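Local coordinates for protein putative dioxygenase (Nostoc punctiforme, PDB 2PEB) that is a putative dioxygenase of the Dopa 4,5-dioxygenase family that binds a zinc ion and probably acts as an oxidoreductase, at residues V70-L73 and M74-E78. Numbering follows the deposited sequence.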
ATOM      1  N   VAL A  70      -1.780  -4.979  -7.471  1.00 24.48           N
ATOM      2  CA  VAL A  70      -1.924  -4.425  -6.141  1.00 24.44           C
ATOM      3  C   VAL A  70      -3.421  -4.201  -5.791  1.00 22.73           C
ATOM      4  O   VAL A  70      -3.911  -4.706  -4.778  1.00 25.14           O
ATOM      5  CB  VAL A  70      -1.064  -3.177  -5.930  1.00 22.87           C
ATOM      6  CG1 VAL A  70      -1.354  -2.564  -4.537  1.00 24.22           C
ATOM      7  CG2 VAL A  70       0.455  -3.562  -6.033  1.00 26.51           C
ATOM      8  N   PRO A  71      -4.189  -3.583  -6.708  1.00 25.26           N
ATOM      9  CA  PRO A  71      -5.658  -3.558  -6.445  1.00 25.68           C
ATOM     10  C   PRO A  71      -6.309  -4.933  -6.305  1.00 24.35           C
ATOM     11  O   PRO A  71      -7.196  -5.112  -5.458  1.00 23.95           O
ATOM     12  CB  PRO A  71      -6.201  -2.734  -7.595  1.00 23.54           C
ATOM     13  CG  PRO A  71      -5.039  -1.897  -8.068  1.00 24.12           C
ATOM     14  CD  PRO A  71      -3.852  -2.836  -7.929  1.00 21.47           C
ATOM     15  N   TRP A  72      -5.838  -5.925  -7.069  1.00 23.52           N
ATOM     16  CA  TRP A  72      -6.336  -7.271  -6.891  1.00 24.85           C
ATOM     17  C   TRP A  72      -6.079  -7.812  -5.505  1.00 24.07           C
ATOM     18  O   TRP A  72      -6.986  -8.376  -4.884  1.00 24.75           O
ATOM     19  CB  TRP A  72      -5.825  -8.220  -7.961  1.00 25.99           C
ATOM     20  CG  TRP A  72      -6.516  -9.532  -7.991  1.00 28.08           C
ATOM     21  CD1 TRP A  72      -7.665  -9.858  -8.668  1.00 25.30           C
ATOM     22  CD2 TRP A  72      -6.093 -10.737  -7.317  1.00 26.28           C
ATOM     23  NE1 TRP A  72      -7.970 -11.187  -8.449  1.00 26.59           N
ATOM     24  CE2 TRP A  72      -7.023 -11.748  -7.623  1.00 22.97           C
ATOM     25  CE3 TRP A  72      -5.001 -11.058  -6.486  1.00 26.84           C
ATOM     26  CZ2 TRP A  72      -6.915 -13.030  -7.110  1.00 26.31           C
ATOM     27  CZ3 TRP A  72      -4.896 -12.360  -5.985  1.00 27.04           C
ATOM     28  CH2 TRP A  72      -5.842 -13.321  -6.307  1.00 27.79           C
ATOM     29  N   LEU A  73      -4.857  -7.707  -5.007  1.00 24.57           N
ATOM     30  CA  LEU A  73      -4.522  -8.119  -3.657  1.00 25.70           C
ATOM     31  C   LEU A  73      -5.271  -7.322  -2.577  1.00 24.13           C
ATOM     32  O   LEU A  73      -5.666  -7.859  -1.538  1.00 26.39           O
ATOM     33  CB  LEU A  73      -3.005  -8.020  -3.467  1.00 26.03           C
ATOM     34  CG  LEU A  73      -2.145  -9.035  -4.235  1.00 25.23           C
ATOM     35  CD1 LEU A  73      -0.649  -8.658  -4.099  1.00 28.52           C
ATOM     36  CD2 LEU A  73      -2.463 -10.388  -3.694  1.00 27.03           C
HETATM   37  N   MSE A  74      -5.514  -6.049  -2.856  1.00 28.34           N
HETATM   38  CA  MSE A  74      -6.328  -5.247  -1.948  1.00 27.87           C
HETATM   39  C   MSE A  74      -7.641  -5.909  -1.608  1.00 24.98           C
HETATM   40  O   MSE A  74      -8.097  -5.929  -0.459  1.00 26.15           O
HETATM   41  CB  MSE A  74      -6.601  -3.872  -2.536  1.00 26.06           C
HETATM   42  CG  MSE A  74      -5.457  -2.857  -2.270  1.00 27.34           C
HETATM   43 SE   MSE A  74      -5.339  -1.288  -3.357  0.75 22.92          SE
HETATM   44  CE  MSE A  74      -5.805  -0.107  -2.028  1.00 24.20           C
ATOM     45  N   LEU A  75      -8.251  -6.490  -2.671  1.00 26.56           N
ATOM     46  CA  LEU A  75      -9.546  -7.032  -2.597  1.00 26.78           C
ATOM     47  C   LEU A  75      -9.512  -8.516  -2.240  1.00 25.62           C
ATOM     48  O   LEU A  75     -10.475  -9.038  -1.658  1.00 25.75           O
ATOM     49  CB  LEU A  75     -10.295  -6.873  -3.918  1.00 26.35           C
ATOM     50  CG  LEU A  75     -10.580  -5.460  -4.406  1.00 32.42           C
ATOM     51  CD1 LEU A  75     -11.423  -5.493  -5.718  1.00 24.33           C
ATOM     52  CD2 LEU A  75     -11.295  -4.700  -3.335  1.00 35.23           C
ATOM     53  N   ASN A  76      -8.415  -9.212  -2.549  1.00 25.12           N
ATOM     54  CA  ASN A  76      -8.425 -10.695  -2.563  1.00 22.64           C
ATOM     55  C   ASN A  76      -7.365 -11.354  -1.674  1.00 25.07           C
ATOM     56  O   ASN A  76      -7.215 -12.588  -1.675  1.00 27.21           O
ATOM     57  CB  ASN A  76      -8.268 -11.235  -3.992  1.00 21.18           C
ATOM     58  CG  ASN A  76      -9.440 -10.938  -4.849  1.00 29.12           C
ATOM     59  OD1 ASN A  76     -10.484 -11.572  -4.690  1.00 30.11           O
ATOM     60  ND2 ASN A  76      -9.293 -10.008  -5.773  1.00 27.46           N
ATOM     61  N   ARG A  77      -6.675 -10.549  -0.870  1.00 24.77           N
ATOM     62  CA  ARG A  77      -5.657 -11.083   0.019  1.00 26.18           C
ATOM     63  C   ARG A  77      -6.177 -11.971   1.161  1.00 26.89           C
ATOM     64  O   ARG A  77      -5.387 -12.632   1.853  1.00 26.81           O
ATOM     65  CB  ARG A  77      -4.787  -9.983   0.571  1.00 28.31           C
ATOM     66  CG  ARG A  77      -5.480  -9.055   1.479  1.00 28.01           C
ATOM     67  CD  ARG A  77      -4.509  -8.024   1.947  1.00 25.10           C
ATOM     68  NE  ARG A  77      -5.219  -7.047   2.757  1.00 25.52           N
ATOM     69  CZ  ARG A  77      -5.537  -7.212   4.042  1.00 28.46           C
ATOM     70  NH1 ARG A  77      -5.102  -8.261   4.754  1.00 30.96           N
ATOM     71  NH2 ARG A  77      -6.245  -6.263   4.652  1.00 30.24           N
ATOM     72  N   GLU A  78      -7.484 -11.991   1.371  1.00 26.05           N
ATOM     73  CA  GLU A  78      -8.095 -12.835   2.358  1.00 27.74           C
ATOM     74  C   GLU A  78      -7.338 -12.819   3.685  1.00 27.22           C
ATOM     75  O   GLU A  78      -7.076 -13.871   4.285  1.00 27.63           O
ATOM     76  CB  GLU A  78      -8.174 -14.258   1.836  1.00 27.96           C
ATOM     77  CG  GLU A  78      -9.144 -14.443   0.734  1.00 35.31           C
ATOM     78  CD  GLU A  78      -9.374 -15.917   0.471  1.00 50.50           C
ATOM     79  OE1 GLU A  78     -10.019 -16.578   1.327  1.00 54.58           O
ATOM     80  OE2 GLU A  78      -8.896 -16.411  -0.577  1.00 58.67           O
TER
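The last turns of helix 66-76 bring Trp72 and Asn76 together, an example of how a side-chain amide can reinforce a weakening backbone bond near a helix's C-terminal end. Despite the kink at Pro71, whose N has no bond to the turn before, the i to i+4 bonds continue: Met74 N donates to Val70 O at 2.8 Å and Leu75 N to Pro71 O at 3.3 Å. At Trp72 O the pattern changes. The bonds it receives from Leu75 N and Asn76 N are weak, the latter bent to 121° at the hydrogen, and Asn76 ND2 turns back to add a further bond of 3.0 Å. This fold-back lays the amide over one indole face, its plane 29° from the ring. Asn76 ND2 lies 3.2 Å above the plane, toward the rim, while Asn76 CB sits over the six-membered ring, 3.7 Å from its centroid, in a CH-pi contact. The indole is presented to Asn76 because Trp72 CG is anti to the backbone N (chi1 -168°). Replacing Trp72 by an alanine would remove the indole, and the Asn76 amide would probably lose the face it rests on, with a gap left beside Phe37, its edge-to-face partner, and Leu33. In this alpha+beta fold with an antiparallel sheet, the helix end lies between helix 23-36 and the second subunit, whose Glu4 O accepts another bond from Asn76 ND2. Before Glu78 leaves helical geometry with positive phi, Arg77 N reaches Leu73 O at 2.9 Å, and Arg77 CB and CG pass close to that oxygen before the extended chain carries the guanidinium to Leu80 O and to Val97 O of the second subunit.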